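Local coordinates for protein polyguluronate lyase (Corynebacterium sp., PDB 1UAI) that probably cleaves the polyguluronate blocks of alginate as a poly(alpha-L-guluronate) lyase, using a jellyroll beta-sandwich fold, at residues Gly26-Ile31 / Val63-Ser68; Ala58-Val63 / Thr196-Ser201; Pro107-His112 / Asn202-Ser207. All blocks are in the same frame, centred on the assembly; numbering follows the deposited sequence.

Interaction 1 (Gly26-Ile31 / Val63-Ser68); sequences GKPSEI and VTTSGS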
loop_
_atom_site.group_PDB
_atom_site.type_symbol
_atom_site.label_atom_id
_atom_site.label_comp_id
_atom_site.label_asym_id
_atom_site.label_seq_id
_atom_site.Cartn_x
_atom_site.Cartn_y
_atom_site.Cartn_z
ATOM N N GLY A 26 -19.255 -6.649 -3.070
ATOM C CA GLY A 26 -18.683 -6.757 -1.740
ATOM C C GLY A 26 -17.593 -7.794 -1.539
ATOM O O GLY A 26 -17.276 -8.142 -0.403
ATOM N N LYS A 27 -17.009 -8.285 -2.626
ATOM C CA LYS A 27 -15.956 -9.288 -2.525
ATOM C C LYS A 27 -14.777 -8.954 -3.435
ATOM O O LYS A 27 -14.693 -9.443 -4.561
ATOM C CB LYS A 27 -16.513 -10.670 -2.884
ATOM C CG LYS A 27 -15.528 -11.819 -2.709
ATOM C CD LYS A 27 -16.130 -13.133 -3.199
ATOM C CE LYS A 27 -15.174 -14.303 -3.016
ATOM N NZ LYS A 27 -14.917 -14.605 -1.581
ATOM N N PRO A 28 -13.852 -8.102 -2.962
ATOM C CA PRO A 28 -12.689 -7.737 -3.776
ATOM C C PRO A 28 -11.894 -8.977 -4.177
ATOM O O PRO A 28 -11.581 -9.819 -3.338
ATOM C CB PRO A 28 -11.891 -6.825 -2.847
ATOM C CG PRO A 28 -12.958 -6.177 -2.017
ATOM C CD PRO A 28 -13.870 -7.340 -1.701
ATOM N N SER A 29 -11.573 -9.093 -5.458
ATOM C CA SER A 29 -10.809 -10.236 -5.933
ATOM C C SER A 29 -9.378 -10.202 -5.421
ATOM O O SER A 29 -8.775 -9.136 -5.299
ATOM C CB SER A 29 -10.771 -10.263 -7.461
ATOM O OG SER A 29 -12.064 -10.431 -8.004
ATOM N N GLU A 30 -8.843 -11.379 -5.120
ATOM C CA GLU A 30 -7.465 -11.498 -4.669
ATOM C C GLU A 30 -6.776 -12.557 -5.516
ATOM O O GLU A 30 -7.393 -13.552 -5.908
ATOM C CB GLU A 30 -7.382 -11.916 -3.198
ATOM C CG GLU A 30 -7.994 -10.936 -2.217
ATOM C CD GLU A 30 -7.465 -11.124 -0.806
ATOM O OE1 GLU A 30 -7.226 -12.284 -0.400
ATOM O OE2 GLU A 30 -7.297 -10.110 -0.096
ATOM N N ILE A 31 -5.503 -12.331 -5.816
ATOM C CA ILE A 31 -4.723 -13.285 -6.589
ATOM C C ILE A 31 -3.486 -13.630 -5.775
ATOM O O ILE A 31 -2.745 -12.743 -5.342
ATOM C CB ILE A 31 -4.285 -12.713 -7.954
ATOM C CG1 ILE A 31 -5.514 -12.381 -8.807
ATOM C CG2 ILE A 31 -3.410 -13.729 -8.680
ATOM C CD1 ILE A 31 -6.372 -13.582 -9.157
ATOM N N VAL A 63 -14.735 -2.026 -5.940
ATOM C CA VAL A 63 -15.334 -3.034 -5.085
ATOM C C VAL A 63 -14.652 -2.996 -3.722
ATOM O O VAL A 63 -13.426 -2.886 -3.630
ATOM C CB VAL A 63 -15.175 -4.442 -5.704
ATOM C CG1 VAL A 63 -15.728 -5.501 -4.761
ATOM C CG2 VAL A 63 -15.894 -4.498 -7.044
ATOM N N THR A 64 -15.454 -3.062 -2.667
ATOM C CA THR A 64 -14.935 -3.040 -1.308
ATOM C C THR A 64 -15.603 -4.153 -0.516
ATOM O O THR A 64 -16.674 -4.631 -0.889
ATOM C CB THR A 64 -15.226 -1.694 -0.612
ATOM O OG1 THR A 64 -16.643 -1.522 -0.472
ATOM C CG2 THR A 64 -14.658 -0.542 -1.427
ATOM N N THR A 65 -14.969 -4.558 0.578
ATOM C CA THR A 65 -15.502 -5.620 1.421
ATOM C C THR A 65 -16.931 -5.314 1.860
ATOM O O THR A 65 -17.197 -4.272 2.463
ATOM C CB THR A 65 -14.626 -5.823 2.671
ATOM O OG1 THR A 65 -13.275 -6.084 2.268
ATOM C CG2 THR A 65 -15.137 -6.996 3.496
ATOM N N SER A 66 -17.842 -6.232 1.546
ATOM C CA SER A 66 -19.255 -6.104 1.894
ATOM C C SER A 66 -19.983 -5.045 1.070
ATOM O O SER A 66 -21.194 -5.136 0.864
ATOM C CB SER A 66 -19.408 -5.785 3.386
ATOM O OG SER A 66 -18.880 -6.827 4.188
ATOM N N GLY A 67 -19.245 -4.047 0.597
ATOM C CA GLY A 67 -19.850 -2.987 -0.188
ATOM C C GLY A 67 -19.653 -1.648 0.493
ATOM O O GLY A 67 -19.901 -0.594 -0.092
ATOM N N SER A 68 -19.204 -1.699 1.742
ATOM C CA SER A 68 -18.956 -0.498 2.524
ATOM C C SER A 68 -17.477 -0.455 2.879
ATOM O O SER A 68 -16.910 -1.448 3.336
ATOM C CB SER A 68 -19.800 -0.514 3.799
ATOM O OG SER A 68 -19.493 -1.641 4.598
#
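Val63 meets Lys27 and Pro28 through a single methyl. Its CB already points toward Gly26-Ile31, and CG1, anti to the backbone N (chi1 176°), continues from there until it lies 3.7 Å from both Lys27 N and Pro28 N, so the methyl rests across the Lys27 backbone. The same methyl comes within 4.0 Å of Pro28 CG. The proline ring carries the contact onward: Pro28 CG is 3.7 Å from Thr64 C and its CD is 3.8 Å from Thr65 N, which sets the CG-CD side of the ring against the Thr64-Thr65 peptide. Polar contacts follow at the turn. Ser66 N donates to Gly26 O at 2.8 Å, with an N-H...O angle of 157°. Beside that bond, Gly26 CA directs a CA-H...O contact at Thr64 O over 3.0 Å, and Thr64 O also takes a weak bond from Gly67 N within its own loop. Gly26, at a positive phi of 63°, leads into strand 27-31, which pairs antiparallel with strand 16-20 through Ser29-Leu20 and Ile31-Val18. Residues 63-68 belong to the connection from strand 54-59 of one sheet to strand 72-79 of the other, and Val63 also has a backbone bond with Pro21.

Interaction 2 (Ala58-Val63 / Thr196-Ser201); sequences AAVNGV and TQANCS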
loop_
_atom_site.group_PDB
_atom_site.type_symbol
_atom_site.label_atom_id
_atom_site.label_comp_id
_atom_site.label_asym_id
_atom_site.label_seq_id
_atom_site.Cartn_x
_atom_site.Cartn_y
_atom_site.Cartn_z
ATOM N N ALA A 58 -6.964 2.367 -7.882
ATOM C CA ALA A 58 -8.236 2.036 -7.251
ATOM C C ALA A 58 -9.140 3.262 -7.328
ATOM O O ALA A 58 -8.834 4.313 -6.758
ATOM C CB ALA A 58 -8.026 1.619 -5.797
ATOM N N ALA A 59 -10.249 3.119 -8.051
ATOM C CA ALA A 59 -11.213 4.200 -8.233
ATOM C C ALA A 59 -12.223 4.237 -7.094
ATOM O O ALA A 59 -12.442 3.237 -6.416
ATOM C CB ALA A 59 -11.927 4.039 -9.569
ATOM N N VAL A 60 -12.855 5.391 -6.903
ATOM C CA VAL A 60 -13.812 5.559 -5.817
ATOM C C VAL A 60 -15.020 4.629 -5.866
ATOM O O VAL A 60 -15.662 4.392 -4.843
ATOM C CB VAL A 60 -14.310 7.024 -5.732
ATOM C CG1 VAL A 60 -13.120 7.960 -5.566
ATOM C CG2 VAL A 60 -15.118 7.388 -6.973
ATOM N N ASN A 61 -15.325 4.100 -7.049
ATOM C CA ASN A 61 -16.459 3.193 -7.209
ATOM C C ASN A 61 -15.989 1.742 -7.176
ATOM O O ASN A 61 -16.736 0.827 -7.522
ATOM C CB ASN A 61 -17.175 3.474 -8.534
ATOM C CG ASN A 61 -16.320 3.136 -9.739
ATOM O OD1 ASN A 61 -15.097 3.051 -9.641
ATOM N ND2 ASN A 61 -16.960 2.950 -10.887
ATOM N N GLY A 62 -14.747 1.535 -6.748
ATOM C CA GLY A 62 -14.197 0.194 -6.691
ATOM C C GLY A 62 -14.898 -0.728 -5.715
ATOM O O GLY A 62 -15.573 -0.284 -4.782
ATOM N N VAL A 63 -14.735 -2.026 -5.940
ATOM C CA VAL A 63 -15.334 -3.034 -5.085
ATOM C C VAL A 63 -14.652 -2.996 -3.722
ATOM O O VAL A 63 -13.426 -2.886 -3.630
ATOM C CB VAL A 63 -15.175 -4.442 -5.704
ATOM C CG1 VAL A 63 -15.728 -5.501 -4.761
ATOM C CG2 VAL A 63 -15.894 -4.498 -7.044
ATOM N N THR A 196 -7.165 3.744 -1.798
ATOM C CA THR A 196 -7.866 5.008 -1.972
ATOM C C THR A 196 -8.858 5.309 -0.860
ATOM O O THR A 196 -9.835 4.589 -0.670
ATOM C CB THR A 196 -8.554 5.011 -3.347
ATOM O OG1 THR A 196 -7.553 4.810 -4.356
ATOM C CG2 THR A 196 -9.278 6.328 -3.602
ATOM N N GLN A 197 -8.599 6.394 -0.136
ATOM C CA GLN A 197 -9.435 6.790 0.987
ATOM C C GLN A 197 -10.627 7.652 0.597
ATOM O O GLN A 197 -10.843 8.736 1.142
ATOM C CB GLN A 197 -8.583 7.509 2.033
ATOM C CG GLN A 197 -7.371 6.708 2.501
ATOM C CD GLN A 197 -7.741 5.341 3.036
ATOM O OE1 GLN A 197 -7.408 4.315 2.442
ATOM N NE2 GLN A 197 -8.439 5.318 4.163
ATOM N N ALA A 198 -11.401 7.154 -0.359
ATOM C CA ALA A 198 -12.591 7.846 -0.821
ATOM C C ALA A 198 -13.451 6.859 -1.591
ATOM O O ALA A 198 -12.934 5.941 -2.230
ATOM C CB ALA A 198 -12.209 9.021 -1.718
ATOM N N ASN A 199 -14.765 7.023 -1.492
ATOM C CA ASN A 199 -15.690 6.178 -2.228
ATOM C C ASN A 199 -16.808 7.075 -2.745
ATOM O O ASN A 199 -16.724 8.300 -2.633
ATOM C CB ASN A 199 -16.235 5.032 -1.360
ATOM C CG ASN A 199 -16.872 5.512 -0.081
ATOM O OD1 ASN A 199 -17.553 6.531 -0.061
ATOM N ND2 ASN A 199 -16.673 4.762 0.998
ATOM N N CYS A 200 -17.849 6.487 -3.314
ATOM C CA CYS A 200 -18.922 7.298 -3.870
ATOM C C CYS A 200 -19.771 8.068 -2.866
ATOM O O CYS A 200 -20.576 8.916 -3.253
ATOM C CB CYS A 200 -19.783 6.428 -4.787
ATOM S SG CYS A 200 -18.815 5.913 -6.245
ATOM N N SER A 201 -19.584 7.799 -1.577
ATOM C CA SER A 201 -20.341 8.516 -0.558
ATOM C C SER A 201 -19.696 9.866 -0.251
ATOM O O SER A 201 -20.380 10.799 0.171
ATOM C CB SER A 201 -20.433 7.696 0.733
ATOM O OG SER A 201 -19.223 7.754 1.473
#
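Val60 sits against Ala198, Asn199 and Cys200 with all three of its side-chain carbons. CB lies 3.9 Å from Asn199 CA, CG1 is 4.1 Å from Ala198 CB, and CG2, held between the backbone N and the carbonyl carbon, lies 4.0 Å from Cys200 SG. The sulfur, joined to Cys206 SG, also touches Asn61, whose CB is 3.7 Å away. Val60 O receives a CA-H...O contact from Asn199 CA at 3.2 Å. At the other end, Thr196 OG1 donates to Ala58 O over 2.8 Å, tilted 26° from the carbonyl plane. Ala198 O is buried here and has no polar partner in the model. A second shell probably positions these groups. A type I turn from Ala59 to Gly62 carries Val60 and Asn61, and is closed by Gly62 N on Ala59 O. Asn199 forms an Asx turn: its OD1 accepts from Ser201 N, and also from Ser201 OG at 2.6 Å on an in-plane lone pair. Asn199 N and ND2 are bonded to Asn202 OD1 and Gly69 O. The touching parts, 58-61 and 196-200, run 10° apart as they leave different sheets: Ala58 pairs with Gly212 of strand 211-223, while Gln197, just past strand 194-196, pairs with His112 of strand 112-119.

Interaction 3 (Pro107-His112 / Asn202-Ser207); sequences PEVKPH and NSSPCS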
loop_
_atom_site.group_PDB
_atom_site.type_symbol
_atom_site.label_atom_id
_atom_site.label_comp_id
_atom_site.label_asym_id
_atom_site.label_seq_id
_atom_site.Cartn_x
_atom_site.Cartn_y
_atom_site.Cartn_z
ATOM N N PRO A 107 -8.126 11.018 -5.825
ATOM C CA PRO A 107 -9.557 11.124 -6.113
ATOM C C PRO A 107 -10.029 12.563 -5.925
ATOM O O PRO A 107 -9.374 13.366 -5.254
ATOM C CB PRO A 107 -10.185 10.160 -5.108
ATOM C CG PRO A 107 -9.222 10.187 -3.957
ATOM C CD PRO A 107 -7.879 10.185 -4.635
ATOM N N GLU A 108 -11.164 12.884 -6.533
ATOM C CA GLU A 108 -11.748 14.214 -6.433
ATOM C C GLU A 108 -12.365 14.430 -5.054
ATOM O O GLU A 108 -12.680 13.470 -4.350
ATOM C CB GLU A 108 -12.845 14.384 -7.490
ATOM C CG GLU A 108 -12.369 14.331 -8.931
ATOM C CD GLU A 108 -11.516 15.527 -9.302
ATOM O OE1 GLU A 108 -11.941 16.666 -9.014
ATOM O OE2 GLU A 108 -10.430 15.331 -9.886
ATOM N N VAL A 109 -12.520 15.699 -4.683
ATOM C CA VAL A 109 -13.145 16.114 -3.427
ATOM C C VAL A 109 -12.407 15.766 -2.135
ATOM O O VAL A 109 -12.186 16.635 -1.293
ATOM C CB VAL A 109 -14.586 15.557 -3.334
ATOM C CG1 VAL A 109 -15.305 16.179 -2.154
ATOM C CG2 VAL A 109 -15.340 15.834 -4.627
ATOM N N LYS A 110 -12.058 14.493 -1.980
ATOM C CA LYS A 110 -11.347 13.985 -0.808
ATOM C C LYS A 110 -10.100 13.322 -1.389
ATOM O O LYS A 110 -10.047 12.102 -1.555
ATOM C CB LYS A 110 -12.227 12.958 -0.087
ATOM C CG LYS A 110 -11.712 12.485 1.262
ATOM C CD LYS A 110 -12.717 11.548 1.923
ATOM C CE LYS A 110 -12.302 11.171 3.337
ATOM N NZ LYS A 110 -11.026 10.405 3.370
ATOM N N PRO A 111 -9.075 14.129 -1.714
ATOM C CA PRO A 111 -7.817 13.651 -2.299
ATOM C C PRO A 111 -6.906 12.924 -1.317
ATOM O O PRO A 111 -5.778 13.355 -1.066
ATOM C CB PRO A 111 -7.197 14.936 -2.829
ATOM C CG PRO A 111 -7.564 15.915 -1.756
ATOM C CD PRO A 111 -9.016 15.582 -1.457
ATOM N N HIS A 112 -7.397 11.804 -0.791
ATOM C CA HIS A 112 -6.673 11.016 0.201
ATOM C C HIS A 112 -6.301 9.638 -0.341
ATOM O O HIS A 112 -7.145 8.924 -0.884
ATOM C CB HIS A 112 -7.537 10.864 1.452
ATOM C CG HIS A 112 -7.936 12.165 2.082
ATOM N ND1 HIS A 112 -8.765 12.228 3.181
ATOM C CD2 HIS A 112 -7.614 13.445 1.780
ATOM C CE1 HIS A 112 -8.935 13.490 3.530
ATOM N NE2 HIS A 112 -8.247 14.249 2.696
ATOM N N ASN A 202 -18.386 9.980 -0.461
ATOM C CA ASN A 202 -17.701 11.238 -0.176
ATOM C C ASN A 202 -16.835 11.796 -1.301
ATOM O O ASN A 202 -16.025 12.698 -1.078
ATOM C CB ASN A 202 -16.869 11.126 1.110
ATOM C CG ASN A 202 -15.955 9.914 1.122
ATOM O OD1 ASN A 202 -15.540 9.417 0.074
ATOM N ND2 ASN A 202 -15.619 9.443 2.320
ATOM N N SER A 203 -17.012 11.267 -2.508
ATOM C CA SER A 203 -16.267 11.736 -3.669
ATOM C C SER A 203 -17.119 11.561 -4.916
ATOM O O SER A 203 -17.744 10.520 -5.110
ATOM C CB SER A 203 -14.958 10.958 -3.836
ATOM O OG SER A 203 -14.270 11.373 -5.008
ATOM N N SER A 204 -17.148 12.589 -5.754
ATOM C CA SER A 204 -17.910 12.551 -6.995
ATOM C C SER A 204 -16.989 13.035 -8.106
ATOM O O SER A 204 -16.081 13.827 -7.861
ATOM C CB SER A 204 -19.144 13.454 -6.888
ATOM O OG SER A 204 -18.784 14.767 -6.501
ATOM N N PRO A 205 -17.207 12.567 -9.344
ATOM C CA PRO A 205 -18.254 11.628 -9.752
ATOM C C PRO A 205 -17.992 10.185 -9.332
ATOM O O PRO A 205 -16.856 9.798 -9.045
ATOM C CB PRO A 205 -18.267 11.779 -11.267
ATOM C CG PRO A 205 -16.818 11.974 -11.568
ATOM C CD PRO A 205 -16.390 12.969 -10.504
ATOM N N CYS A 206 -19.054 9.389 -9.299
ATOM C CA CYS A 206 -18.934 7.983 -8.945
ATOM C C CYS A 206 -18.555 7.289 -10.245
ATOM O O CYS A 206 -19.397 6.715 -10.941
ATOM C CB CYS A 206 -20.265 7.467 -8.417
ATOM S SG CYS A 206 -20.178 5.783 -7.745
ATOM N N SER A 207 -17.267 7.346 -10.556
ATOM C CA SER A 207 -16.750 6.805 -11.800
ATOM C C SER A 207 -15.364 6.194 -11.657
ATOM O O SER A 207 -14.596 6.569 -10.769
ATOM C CB SER A 207 -16.709 7.941 -12.825
ATOM O OG SER A 207 -15.894 7.635 -13.938
#
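Val109 faces Ser203 across a CA-CA distance of 5.4 Å, at the centre of a classic gamma turn (phi 67°) closed by Lys110 N on Glu108 O. That carbonyl has a second donor: Ser203 OG, anti to its own backbone N, bonds Glu108 O at 2.7 Å from above the carbonyl plane (39° out), on the face opposite Lys110 N. Ser203 OG is shared with Asn210 ND2. The Val109 methyls divide around Ser203, CG1 lying 3.7 Å from Asn202 O and CG2 3.9 Å from Ser204 O. Glu108 contributes its CB, 3.3 Å from Ser204 O, before its chain bends away at chi2. Lys110 and Asn202 cross obliquely, with Lys110 CD 3.6 Å from Asn202 ND2. Lys110 CG lies over one face of the His112 ring, toward the rim, and chi4 (-63°) turns NZ to His112 ND1, 2.9 Å away, while its stronger polar partner is Gln197 O. The Asn202 amide is tied down by Asn199 N at OD1 and by Tyr70 OH at ND2. Two irregular connections thus meet, 95-105 to 112-119 and 194-196 to 211-223. Each crosses from one sheet to the other, as end loops of a jellyroll beta-sandwich do.

How the interactions relate
Interaction 2 is the middle member, its centre about 7 Å from that of interaction 3 and 11 Å from that of interaction 1; 1 and 3 do not touch, with centres 19 Å apart. Interactions 1 and 2 share Val63. Ser201 runs directly into Asn202, so one loop serves interactions 2 and 3, and its disulfide Cys200 SG-Cys206 SG (2.0 Å) closes within it. A probable hydrogen bond, Lys110 NZ to Gln197 O (2.8 Å), and packing of Val60 CG1 on Ser203 OG (3.6 Å) couple them further. All three together join strand 27-31 to three sheet-to-sheet loops. No ligand marks the active site; in related lyases it lies in the concave sheet's cleft, and whether these contacts border it is undecided.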